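Local atomic coordinates of putative Xylose isomerase (Rhodospirillum rubrum, PDB entry 3QXB), a protein that adopts a xylose isomerase-like TIM barrel, binds iron and manganese ions, and is probably a metal-dependent isomerase. Residues P36-L39 / D45-G48; V52-D57 / I73-A78; T85-F90 / D280-A285. One frame throughout, in Å; residues are numbered along the deposited sequence.

Contact 1 of 3, residues P36-L39 / D45-G48; sequences PDRL and DDLG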
ATOM      1  N   PRO A  36      -3.777 -19.572  -8.559  1.00 23.39           N
ATOM      2  CA  PRO A  36      -3.890 -20.189  -7.264  1.00 23.59           C
ATOM      3  C   PRO A  36      -3.072 -21.487  -7.054  1.00 24.24           C
ATOM      4  O   PRO A  36      -2.388 -21.621  -6.045  1.00 23.42           O
ATOM      5  CB  PRO A  36      -5.412 -20.399  -7.107  1.00 23.23           C
ATOM      6  CG  PRO A  36      -5.990 -19.217  -7.845  1.00 24.59           C
ATOM      7  CD  PRO A  36      -5.095 -19.098  -9.049  1.00 24.77           C
ATOM      8  N   ASP A  37      -3.102 -22.396  -8.016  1.00 25.41           N
ATOM      9  CA  ASP A  37      -2.348 -23.608  -7.898  1.00 26.82           C
ATOM     10  C   ASP A  37      -0.831 -23.374  -7.985  1.00 27.18           C
ATOM     11  O   ASP A  37      -0.087 -24.118  -7.377  1.00 26.60           O
ATOM     12  CB  ASP A  37      -2.775 -24.618  -8.959  1.00 29.04           C
ATOM     13  CG  ASP A  37      -4.122 -25.239  -8.670  1.00 31.16           C
ATOM     14  OD1 ASP A  37      -4.451 -25.603  -7.495  1.00 35.06           O
ATOM     15  OD2 ASP A  37      -4.842 -25.412  -9.654  1.00 36.90           O
ATOM     16  N   ARG A  38      -0.379 -22.360  -8.731  1.00 27.12           N
ATOM     17  CA  ARG A  38       1.075 -22.069  -8.806  1.00 28.28           C
ATOM     18  C   ARG A  38       1.528 -21.526  -7.451  1.00 25.93           C
ATOM     19  O   ARG A  38       2.601 -21.894  -6.977  1.00 26.10           O
ATOM     20  CB  ARG A  38       1.412 -21.052  -9.932  1.00 29.27           C
ATOM     21  CG  ARG A  38       2.711 -20.134  -9.731  1.00 35.35           C
ATOM     22  CD  ARG A  38       4.074 -20.612 -10.384  1.00 42.76           C
ATOM     23  NE  ARG A  38       5.128 -21.038  -9.421  1.00 51.70           N
ATOM     24  CZ  ARG A  38       6.466 -20.916  -9.586  1.00 54.65           C
ATOM     25  NH1 ARG A  38       6.992 -20.337 -10.674  1.00 56.47           N
ATOM     26  NH2 ARG A  38       7.301 -21.350  -8.634  1.00 55.33           N
ATOM     27  N   LEU A  39       0.712 -20.664  -6.837  1.00 23.69           N
ATOM     28  CA  LEU A  39       1.056 -20.076  -5.513  1.00 23.03           C
ATOM     29  C   LEU A  39       1.125 -21.158  -4.449  1.00 23.22           C
ATOM     30  O   LEU A  39       2.106 -21.257  -3.706  1.00 23.58           O
ATOM     31  CB  LEU A  39       0.099 -18.946  -5.081  1.00 21.85           C
ATOM     32  CG  LEU A  39       0.493 -18.080  -3.865  1.00 21.41           C
ATOM     33  CD1 LEU A  39       1.943 -17.590  -3.897  1.00 19.66           C
ATOM     34  CD2 LEU A  39      -0.428 -16.892  -3.645  1.00 20.40           C
ATOM     35  N   ASP A  45       6.279 -26.555  -2.306  1.00 29.94           N
ATOM     36  CA  ASP A  45       7.421 -27.217  -2.922  1.00 32.48           C
ATOM     37  C   ASP A  45       8.673 -26.361  -2.836  1.00 32.69           C
ATOM     38  O   ASP A  45       9.753 -26.860  -2.522  1.00 34.66           O
ATOM     39  CB  ASP A  45       7.123 -27.574  -4.389  1.00 33.00           C
ATOM     40  CG  ASP A  45       5.948 -28.558  -4.539  1.00 34.65           C
ATOM     41  OD1 ASP A  45       5.768 -29.455  -3.667  1.00 34.50           O
ATOM     42  OD2 ASP A  45       5.209 -28.420  -5.541  1.00 38.19           O
ATOM     43  N   ASP A  46       8.540 -25.074  -3.116  1.00 31.33           N
ATOM     44  CA  ASP A  46       9.686 -24.188  -3.072  1.00 31.16           C
ATOM     45  C   ASP A  46      10.049 -23.696  -1.673  1.00 29.59           C
ATOM     46  O   ASP A  46      11.231 -23.694  -1.339  1.00 29.47           O
ATOM     47  CB  ASP A  46       9.482 -23.015  -4.017  1.00 30.66           C
ATOM     48  CG  ASP A  46       9.365 -23.452  -5.450  1.00 35.25           C
ATOM     49  OD1 ASP A  46       9.910 -24.510  -5.781  1.00 41.86           O
ATOM     50  OD2 ASP A  46       8.740 -22.734  -6.256  1.00 41.78           O
ATOM     51  N   LEU A  47       9.059 -23.282  -0.866  1.00 27.52           N
ATOM     52  CA  LEU A  47       9.332 -22.879   0.512  1.00 26.47           C
ATOM     53  C   LEU A  47       9.253 -24.043   1.499  1.00 27.45           C
ATOM     54  O   LEU A  47       9.789 -23.922   2.586  1.00 26.94           O
ATOM     55  CB  LEU A  47       8.379 -21.798   0.987  1.00 25.67           C
ATOM     56  CG  LEU A  47       8.247 -20.590   0.060  1.00 23.20           C
ATOM     57  CD1 LEU A  47       7.311 -19.599   0.728  1.00 23.01           C
ATOM     58  CD2 LEU A  47       9.596 -20.013  -0.243  1.00 21.71           C
ATOM     59  N   GLY A  48       8.597 -25.145   1.129  1.00 27.44           N
ATOM     60  CA  GLY A  48       8.517 -26.328   2.025  1.00 28.84           C
ATOM     61  C   GLY A  48       7.770 -26.008   3.320  1.00 28.92           C
ATOM     62  O   GLY A  48       8.151 -26.445   4.368  1.00 28.07           O
TER

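Contact 2 of 3, residues V52-D57 / I73-A78; sequences VQYTYD and IAYAKA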
ATOM      1  N   VAL A  52      -0.024 -20.999   6.482  1.00 21.18           N
ATOM      2  CA  VAL A  52      -0.124 -19.853   5.632  1.00 21.02           C
ATOM      3  C   VAL A  52      -1.048 -18.784   6.231  1.00 20.15           C
ATOM      4  O   VAL A  52      -2.076 -19.110   6.817  1.00 21.67           O
ATOM      5  CB  VAL A  52      -0.696 -20.292   4.296  1.00 20.49           C
ATOM      6  CG1 VAL A  52      -0.948 -19.093   3.407  1.00 18.47           C
ATOM      7  CG2 VAL A  52       0.211 -21.364   3.607  1.00 18.73           C
ATOM      8  N   GLN A  53      -0.669 -17.519   6.088  1.00 20.59           N
ATOM      9  CA  GLN A  53      -1.562 -16.396   6.367  1.00 19.40           C
ATOM     10  C   GLN A  53      -1.803 -15.689   5.061  1.00 18.58           C
ATOM     11  O   GLN A  53      -0.854 -15.192   4.409  1.00 20.43           O
ATOM     12  CB  GLN A  53      -0.984 -15.442   7.409  1.00 18.85           C
ATOM     13  CG  GLN A  53      -1.916 -14.424   7.881  1.00 17.22           C
ATOM     14  CD  GLN A  53      -1.393 -13.654   9.059  1.00 15.19           C
ATOM     15  OE1 GLN A  53      -0.405 -12.910   8.953  1.00 18.29           O
ATOM     16  NE2 GLN A  53      -2.071 -13.817  10.217  1.00 17.04           N
ATOM     17  N   TYR A  54      -3.068 -15.673   4.656  1.00 18.84           N
ATOM     18  CA  TYR A  54      -3.462 -15.094   3.389  1.00 18.69           C
ATOM     19  C   TYR A  54      -3.580 -13.600   3.599  1.00 19.32           C
ATOM     20  O   TYR A  54      -4.038 -13.181   4.646  1.00 20.38           O
ATOM     21  CB  TYR A  54      -4.790 -15.702   2.987  1.00 19.06           C
ATOM     22  CG  TYR A  54      -5.402 -15.211   1.682  1.00 18.72           C
ATOM     23  CD1 TYR A  54      -5.075 -15.802   0.457  1.00 17.49           C
ATOM     24  CD2 TYR A  54      -6.350 -14.215   1.684  1.00 17.39           C
ATOM     25  CE1 TYR A  54      -5.660 -15.364  -0.745  1.00 19.42           C
ATOM     26  CE2 TYR A  54      -6.953 -13.817   0.509  1.00 18.46           C
ATOM     27  CZ  TYR A  54      -6.599 -14.382  -0.703  1.00 19.54           C
ATOM     28  OH  TYR A  54      -7.229 -13.902  -1.878  1.00 20.51           O
ATOM     29  N   THR A  55      -3.139 -12.791   2.636  1.00 19.07           N
ATOM     30  CA  THR A  55      -3.166 -11.325   2.789  1.00 17.97           C
ATOM     31  C   THR A  55      -4.353 -10.687   2.011  1.00 17.64           C
ATOM     32  O   THR A  55      -4.662 -11.091   0.884  1.00 18.80           O
ATOM     33  CB  THR A  55      -1.826 -10.676   2.321  1.00 18.24           C
ATOM     34  OG1 THR A  55      -1.884  -9.244   2.453  1.00 19.77           O
ATOM     35  CG2 THR A  55      -1.483 -11.020   0.847  1.00 17.28           C
ATOM     36  N   TYR A  56      -5.002  -9.693   2.605  1.00 16.52           N
ATOM     37  CA  TYR A  56      -6.030  -8.903   1.884  1.00 16.48           C
ATOM     38  C   TYR A  56      -5.461  -8.280   0.581  1.00 15.96           C
ATOM     39  O   TYR A  56      -6.212  -7.943  -0.310  1.00 17.95           O
ATOM     40  CB  TYR A  56      -6.529  -7.760   2.718  1.00 16.52           C
ATOM     41  CG  TYR A  56      -7.234  -8.069   4.056  1.00 15.48           C
ATOM     42  CD1 TYR A  56      -7.370  -9.362   4.558  1.00 15.18           C
ATOM     43  CD2 TYR A  56      -7.686  -7.034   4.832  1.00 16.82           C
ATOM     44  CE1 TYR A  56      -7.981  -9.576   5.786  1.00 19.61           C
ATOM     45  CE2 TYR A  56      -8.271  -7.246   6.079  1.00 18.01           C
ATOM     46  CZ  TYR A  56      -8.420  -8.489   6.554  1.00 19.36           C
ATOM     47  OH  TYR A  56      -9.072  -8.677   7.784  1.00 18.06           O
ATOM     48  N   ASP A  57      -4.138  -8.113   0.503  1.00 17.08           N
ATOM     49  CA  ASP A  57      -3.440  -7.594  -0.673  1.00 17.70           C
ATOM     50  C   ASP A  57      -3.539  -8.495  -1.928  1.00 18.73           C
ATOM     51  O   ASP A  57      -3.096  -8.097  -2.987  1.00 18.01           O
ATOM     52  CB  ASP A  57      -1.959  -7.277  -0.350  1.00 17.64           C
ATOM     53  CG  ASP A  57      -1.767  -5.945   0.402  1.00 20.13           C
ATOM     54  OD1 ASP A  57      -2.734  -5.159   0.615  1.00 19.24           O
ATOM     55  OD2 ASP A  57      -0.622  -5.657   0.818  1.00 21.91           O
ATOM     56  N   ILE A  73     -12.047 -17.863  -2.884  1.00 20.44           N
ATOM     57  CA  ILE A  73     -12.340 -19.288  -2.788  1.00 21.10           C
ATOM     58  C   ILE A  73     -11.400 -20.163  -3.631  1.00 21.15           C
ATOM     59  O   ILE A  73     -10.982 -21.211  -3.185  1.00 21.29           O
ATOM     60  CB  ILE A  73     -13.819 -19.600  -3.105  1.00 21.95           C
ATOM     61  CG1 ILE A  73     -14.720 -19.096  -1.976  1.00 21.85           C
ATOM     62  CG2 ILE A  73     -14.053 -21.115  -3.319  1.00 21.47           C
ATOM     63  CD1 ILE A  73     -16.184 -19.002  -2.341  1.00 20.29           C
ATOM     64  N   ALA A  74     -11.054 -19.717  -4.833  1.00 20.74           N
ATOM     65  CA  ALA A  74     -10.064 -20.434  -5.645  1.00 21.41           C
ATOM     66  C   ALA A  74      -8.704 -20.576  -4.937  1.00 20.16           C
ATOM     67  O   ALA A  74      -8.115 -21.645  -4.977  1.00 21.20           O
ATOM     68  CB  ALA A  74      -9.908 -19.813  -7.071  1.00 19.54           C
ATOM     69  N   TYR A  75      -8.219 -19.520  -4.301  1.00 19.47           N
ATOM     70  CA  TYR A  75      -7.010 -19.654  -3.451  1.00 20.21           C
ATOM     71  C   TYR A  75      -7.243 -20.639  -2.311  1.00 19.92           C
ATOM     72  O   TYR A  75      -6.430 -21.548  -2.113  1.00 20.89           O
ATOM     73  CB  TYR A  75      -6.555 -18.309  -2.871  1.00 19.15           C
ATOM     74  CG  TYR A  75      -5.888 -17.401  -3.868  1.00 20.79           C
ATOM     75  CD1 TYR A  75      -4.658 -17.724  -4.421  1.00 24.14           C
ATOM     76  CD2 TYR A  75      -6.454 -16.184  -4.208  1.00 21.07           C
ATOM     77  CE1 TYR A  75      -4.035 -16.877  -5.338  1.00 22.62           C
ATOM     78  CE2 TYR A  75      -5.832 -15.323  -5.096  1.00 20.78           C
ATOM     79  CZ  TYR A  75      -4.620 -15.684  -5.664  1.00 23.20           C
ATOM     80  OH  TYR A  75      -4.020 -14.843  -6.565  1.00 20.87           O
ATOM     81  N   ALA A  76      -8.347 -20.507  -1.585  1.00 19.85           N
ATOM     82  CA  ALA A  76      -8.604 -21.477  -0.452  1.00 20.63           C
ATOM     83  C   ALA A  76      -8.597 -22.910  -0.900  1.00 21.13           C
ATOM     84  O   ALA A  76      -7.960 -23.793  -0.271  1.00 20.36           O
ATOM     85  CB  ALA A  76      -9.921 -21.137   0.288  1.00 20.82           C
ATOM     86  N   LYS A  77      -9.240 -23.172  -2.025  1.00 22.33           N
ATOM     87  CA  LYS A  77      -9.322 -24.530  -2.536  1.00 24.21           C
ATOM     88  C   LYS A  77      -7.969 -25.049  -3.003  1.00 24.29           C
ATOM     89  O   LYS A  77      -7.641 -26.224  -2.785  1.00 24.71           O
ATOM     90  CB  LYS A  77     -10.360 -24.610  -3.663  1.00 25.22           C
ATOM     91  CG  LYS A  77     -10.547 -25.965  -4.358  1.00 30.42           C
ATOM     92  CD  LYS A  77     -11.754 -25.934  -5.355  1.00 36.35           C
ATOM     93  CE  LYS A  77     -12.169 -27.334  -5.886  1.00 40.67           C
ATOM     94  NZ  LYS A  77     -11.039 -28.040  -6.557  1.00 42.56           N
ATOM     95  N   ALA A  78      -7.203 -24.217  -3.688  1.00 24.77           N
ATOM     96  CA  ALA A  78      -5.900 -24.641  -4.176  1.00 25.56           C
ATOM     97  C   ALA A  78      -4.970 -24.940  -3.001  1.00 25.65           C
ATOM     98  O   ALA A  78      -4.222 -25.921  -3.030  1.00 25.86           O
ATOM     99  CB  ALA A  78      -5.291 -23.571  -5.087  1.00 25.35           C
TER

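Contact 3 of 3, residues T85-F90 / D280-A285; sequences TIESTF and DQTFFA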
ATOM      1  N   THR A  85      -2.473 -25.278   5.142  1.00 27.07           N
ATOM      2  CA  THR A  85      -3.499 -24.766   6.024  1.00 25.53           C
ATOM      3  C   THR A  85      -3.404 -23.271   6.082  1.00 23.50           C
ATOM      4  O   THR A  85      -2.455 -22.739   6.640  1.00 22.00           O
ATOM      5  CB  THR A  85      -3.321 -25.316   7.457  1.00 26.64           C
ATOM      6  OG1 THR A  85      -3.364 -26.746   7.411  1.00 29.10           O
ATOM      7  CG2 THR A  85      -4.391 -24.792   8.418  1.00 25.87           C
ATOM      8  N   ILE A  86      -4.401 -22.602   5.505  1.00 22.33           N
ATOM      9  CA  ILE A  86      -4.599 -21.165   5.698  1.00 21.29           C
ATOM     10  C   ILE A  86      -5.278 -20.914   7.068  1.00 21.81           C
ATOM     11  O   ILE A  86      -6.498 -21.136   7.245  1.00 18.87           O
ATOM     12  CB  ILE A  86      -5.393 -20.521   4.588  1.00 20.95           C
ATOM     13  CG1 ILE A  86      -4.731 -20.768   3.227  1.00 21.08           C
ATOM     14  CG2 ILE A  86      -5.545 -18.966   4.868  1.00 18.41           C
ATOM     15  CD1 ILE A  86      -5.401 -20.029   2.084  1.00 21.58           C
ATOM     16  N   GLU A  87      -4.429 -20.573   8.044  1.00 21.73           N
ATOM     17  CA  GLU A  87      -4.844 -20.299   9.410  1.00 22.33           C
ATOM     18  C   GLU A  87      -5.602 -18.996   9.628  1.00 21.91           C
ATOM     19  O   GLU A  87      -6.451 -18.889  10.545  1.00 21.34           O
ATOM     20  CB  GLU A  87      -3.597 -20.357  10.327  1.00 24.49           C
ATOM     21  CG  GLU A  87      -3.011 -21.751  10.344  1.00 24.22           C
ATOM     22  CD  GLU A  87      -1.889 -21.936  11.370  1.00 27.84           C
ATOM     23  OE1 GLU A  87      -0.957 -21.114  11.397  1.00 28.88           O
ATOM     24  OE2 GLU A  87      -1.974 -22.910  12.134  1.00 28.13           O
ATOM     25  N   SER A  88      -5.332 -18.011   8.784  1.00 19.92           N
ATOM     26  CA  SER A  88      -5.961 -16.720   8.936  1.00 19.86           C
ATOM     27  C   SER A  88      -5.735 -15.932   7.693  1.00 19.28           C
ATOM     28  O   SER A  88      -4.891 -16.258   6.872  1.00 19.35           O
ATOM     29  CB  SER A  88      -5.387 -15.931  10.109  1.00 20.03           C
ATOM     30  OG  SER A  88      -3.969 -15.900  10.065  1.00 21.19           O
ATOM     31  N   THR A  89      -6.537 -14.896   7.556  1.00 19.13           N
ATOM     32  CA  THR A  89      -6.374 -13.869   6.565  1.00 17.70           C
ATOM     33  C   THR A  89      -5.966 -12.678   7.383  1.00 18.42           C
ATOM     34  O   THR A  89      -6.167 -12.644   8.608  1.00 18.26           O
ATOM     35  CB  THR A  89      -7.682 -13.513   5.771  1.00 17.54           C
ATOM     36  OG1 THR A  89      -8.708 -13.072   6.664  1.00 19.61           O
ATOM     37  CG2 THR A  89      -8.175 -14.700   4.909  1.00 17.32           C
ATOM     38  N   PHE A  90      -5.338 -11.708   6.730  1.00 18.42           N
ATOM     39  CA  PHE A  90      -4.796 -10.558   7.440  1.00 18.43           C
ATOM     40  C   PHE A  90      -4.629  -9.364   6.536  1.00 17.03           C
ATOM     41  O   PHE A  90      -4.251  -9.519   5.392  1.00 17.08           O
ATOM     42  CB  PHE A  90      -3.446 -10.894   8.060  1.00 17.95           C
ATOM     43  CG  PHE A  90      -3.228 -10.225   9.412  1.00 21.08           C
ATOM     44  CD1 PHE A  90      -3.680 -10.835  10.558  1.00 19.56           C
ATOM     45  CD2 PHE A  90      -2.599  -8.983   9.520  1.00 21.81           C
ATOM     46  CE1 PHE A  90      -3.560 -10.227  11.785  1.00 18.93           C
ATOM     47  CE2 PHE A  90      -2.465  -8.387  10.752  1.00 20.02           C
ATOM     48  CZ  PHE A  90      -2.916  -9.006  11.871  1.00 19.12           C
ATOM     49  N   ASP A 280       1.221 -23.649  19.203  1.00 32.57           N
ATOM     50  CA  ASP A 280       0.455 -23.376  17.966  1.00 31.76           C
ATOM     51  C   ASP A 280       0.480 -21.917  17.539  1.00 30.44           C
ATOM     52  O   ASP A 280      -0.189 -21.556  16.546  1.00 28.91           O
ATOM     53  CB  ASP A 280      -0.995 -23.928  18.038  1.00 32.18           C
ATOM     54  CG  ASP A 280      -1.854 -23.231  19.066  1.00 34.71           C
ATOM     55  OD1 ASP A 280      -1.393 -22.253  19.680  1.00 38.28           O
ATOM     56  OD2 ASP A 280      -3.011 -23.676  19.266  1.00 40.50           O
ATOM     57  N   GLN A 281       1.295 -21.091  18.210  1.00 29.08           N
ATOM     58  CA  GLN A 281       1.315 -19.649  17.902  1.00 28.38           C
ATOM     59  C   GLN A 281       2.269 -19.330  16.762  1.00 27.39           C
ATOM     60  O   GLN A 281       3.386 -18.867  16.971  1.00 27.16           O
ATOM     61  CB  GLN A 281       1.648 -18.840  19.148  1.00 29.02           C
ATOM     62  CG  GLN A 281       0.707 -19.112  20.278  1.00 28.66           C
ATOM     63  CD  GLN A 281       1.203 -20.218  21.195  1.00 28.51           C
ATOM     64  OE1 GLN A 281       1.981 -21.085  20.782  1.00 26.23           O
ATOM     65  NE2 GLN A 281       0.761 -20.185  22.441  1.00 27.75           N
ATOM     66  N   THR A 282       1.772 -19.541  15.542  1.00 27.08           N
ATOM     67  CA  THR A 282       2.588 -19.559  14.314  1.00 26.05           C
ATOM     68  C   THR A 282       3.450 -18.304  14.150  1.00 25.70           C
ATOM     69  O   THR A 282       3.002 -17.179  14.350  1.00 25.33           O
ATOM     70  CB  THR A 282       1.679 -19.759  13.071  1.00 25.14           C
ATOM     71  OG1 THR A 282       0.743 -20.803  13.362  1.00 24.15           O
ATOM     72  CG2 THR A 282       2.496 -20.137  11.791  1.00 24.13           C
ATOM     73  N   PHE A 283       4.712 -18.531  13.826  1.00 26.38           N
ATOM     74  CA  PHE A 283       5.632 -17.485  13.445  1.00 25.78           C
ATOM     75  C   PHE A 283       5.500 -17.375  11.912  1.00 25.45           C
ATOM     76  O   PHE A 283       6.146 -18.142  11.150  1.00 26.15           O
ATOM     77  CB  PHE A 283       7.059 -17.888  13.786  1.00 26.14           C
ATOM     78  CG  PHE A 283       7.494 -17.681  15.222  1.00 27.64           C
ATOM     79  CD1 PHE A 283       6.619 -17.400  16.272  1.00 30.11           C
ATOM     80  CD2 PHE A 283       8.837 -17.835  15.532  1.00 28.70           C
ATOM     81  CE1 PHE A 283       7.082 -17.265  17.582  1.00 28.64           C
ATOM     82  CE2 PHE A 283       9.309 -17.685  16.828  1.00 27.80           C
ATOM     83  CZ  PHE A 283       8.452 -17.400  17.861  1.00 27.40           C
ATOM     84  N   PHE A 284       4.653 -16.450  11.451  1.00 24.35           N
ATOM     85  CA  PHE A 284       4.494 -16.172  10.038  1.00 23.82           C
ATOM     86  C   PHE A 284       5.563 -15.190   9.537  1.00 23.19           C
ATOM     87  O   PHE A 284       5.623 -14.047  10.001  1.00 23.36           O
ATOM     88  CB  PHE A 284       3.124 -15.531   9.749  1.00 22.79           C
ATOM     89  CG  PHE A 284       1.930 -16.410  10.041  1.00 21.17           C
ATOM     90  CD1 PHE A 284       1.578 -17.446   9.206  1.00 21.47           C
ATOM     91  CD2 PHE A 284       1.140 -16.173  11.138  1.00 22.64           C
ATOM     92  CE1 PHE A 284       0.437 -18.218   9.474  1.00 22.12           C
ATOM     93  CE2 PHE A 284      -0.002 -16.934  11.385  1.00 21.38           C
ATOM     94  CZ  PHE A 284      -0.340 -17.934  10.554  1.00 23.20           C
ATOM     95  N   ALA A 285       6.361 -15.623   8.569  1.00 21.97           N
ATOM     96  CA  ALA A 285       7.325 -14.754   7.936  1.00 22.38           C
ATOM     97  C   ALA A 285       6.544 -13.745   7.137  1.00 21.72           C
ATOM     98  O   ALA A 285       5.732 -14.147   6.311  1.00 21.32           O
ATOM     99  CB  ALA A 285       8.245 -15.518   7.002  1.00 22.04           C
TER

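Contact 1 of 3, residues P36-L39 / D45-G48
Helix 36-46, the first helix packed outside the TIM barrel, carries this contact along its flank: Arg-38 in its opening turn reaches toward Asp-46 at its far end. The two residues are eight positions apart, a little over two helical turns, and their CA atoms lie 10.6 Å from each other. The arginine therefore has to run lengthwise beside the helix. Its CB leaves the backbone pointing away from the 45-48 segment; CG then lies roughly anti to the backbone N (chi1 152°), and bends at chi2 (95°) and chi3 bring the guanidinium round to the acid. The meeting is a salt bridge through a single pair of atoms, with Arg-38 NH2 3.1 Å from Asp-46 OD2. The second carboxylate oxygen stands well back, Asp-46 OD1 being 5.0 Å from Arg-38 NH2, so the pairing is single-point and not bidentate. OD2 lies at the guanidinium edge, in its plane, while the carboxylate itself is turned 72° from that plane. Helix 36-46 links strands 22-25 and 51-55 in a beta-alpha-beta unit, and helix 295-310 packs beside it: Leu-299 touches the arginine side chain, and Leu-47 rests on Met-302, Ile-303 and Val-306. Gly-48, with positive phi, is the first residue after the helix to leave helical geometry, ahead of strand 51-55. A positive charge near the start of a helix and a negative one near its end both oppose the helix dipole, and the bridge probably offsets part of that cost. The contact sits at the surface, where a bound 1,2-ethanediol, probably from the crystallisation liquor, has its nearest atom about 3 Å from the Arg-38 side chain.

Contact 2 of 3, residues V52-D57 / I73-A78
Tyr-54 of strand 51-55 meets Tyr-75 of helix 65-81 in the layer between the barrel wall and the helices around it. From the strand, Tyr-54 CB heads toward the helix, and CG continues anti to the backbone N (chi1 179°), which carries the ring straight outward. CD1 leads to CE1, and here the packing becomes close: Tyr-54 CE1 lies 3.6 Å from Tyr-75 CD2, 3.7 Å from Tyr-75 CG and equally near Tyr-75 CB, so it presses on the root of the other tyrosine. CZ follows at 3.9 Å from Tyr-75 CD2. At the tip, Tyr-54 OH passes 3.4 Å from Tyr-75 CD2 and turns its polar side to Thr-59, whose OG1 is its hydrogen-bond partner. Tyr-75 OH in turn makes a weak hydrogen bond to Leu-34 O. Tyr-75 CD2 comes in at the edge of the Tyr-54 ring, close to its plane. The rings are oblique to each other, centroids 5.6 Å apart and planes at 56°, and the two side chains cross at about a right angle. The helix belongs to the beta-alpha-beta crossover from strand 51-55 to strand 85-90, and the tyrosine pair is one place where the helix packs on the strand that precedes it. Ile-86 and Thr-89 of the second strand also touch Tyr-54, while Tyr-75 lies against Pro-36 of helix 36-46. An alanine in place of Tyr-54 is likely to leave Thr-59 OG1 without its phenol partner and open a gap beside Tyr-75, whose ring would be freer to shift. With each hydroxyl paired outside the contact, the two buried rings meet by van der Waals packing alone.

Contact 3 of 3, residues T85-F90 / D280-A285
Glu-87 sets CG anti to its carbonyl carbon (chi1 -64°) and runs extended beyond it (chi2 -172°), which pushes its carboxylate across the barrel interior to Thr-282. The threonine answers with OG1 beside its own backbone N, and its hydroxyl donates a short hydrogen bond, Thr-282 OG1 to Glu-87 OE1 at 2.6 Å, using the syn lone pair of the acceptor. The same oxygen also lies against an aromatic ring: Glu-87 OE1 is 3.3 Å from Phe-284 CZ, the carboxylate and ring planes standing 74° apart. Thr-282 contributes a second way, since its CG2 sits 3.6 Å above the plane of the Phe-284 ring, over the centre, covering that face with a methyl group. Farther along strand 85-90, Ser-88 OG stays 4.2 Å from Phe-284 CZ and makes its hydrogen bond to Gln-53 NE2 instead. The other carboxylate oxygen, Glu-87 OE2, forms a salt bridge with Lys-21, whose ammonium also bonds to Asp-280 O. With the hydroxyl on one oxygen and the lysine on the other, both ends of the carboxylate are gripped, and its negative charge is probably well compensated. Phe-284, meanwhile, packs on His-244, a ligand of the bound metal, on the neighbouring strand 240-245. Strands 22-25 and 51-55 lie between 283-285 and 85-90 around the sheet, so side chains alone make the connection, spanning the inside of a closed eight-stranded TIM barrel beneath its metal site.

Overall arrangement
The three contacts step inward from the surface to the barrel core. Contact 1 and contact 2, centres 12 Å apart, touch where helix 36-46 leans on helix 65-81, Pro-36 CA lying 3.8 Å from Tyr-75 CE1. Contact 2 meets contact 3 through the adjacent strands 51-55 and 85-90: Tyr-56 N is 2.9 Å from Phe-90 O, a probable hydrogen bond, and Val-52 C packs 3.6 Å from Phe-284 CE1. Contacts 1 and 3 do not touch. Contact 3 lies near the metal site of Glu-178, Asp-213, His-244 and Glu-286, the nearest Phe-284 side-chain atom about 8 Å from the bound iron or manganese ion; contact 2 reaches it through Gln-53 OE1, hydrogen-bonded to His-244 NE2.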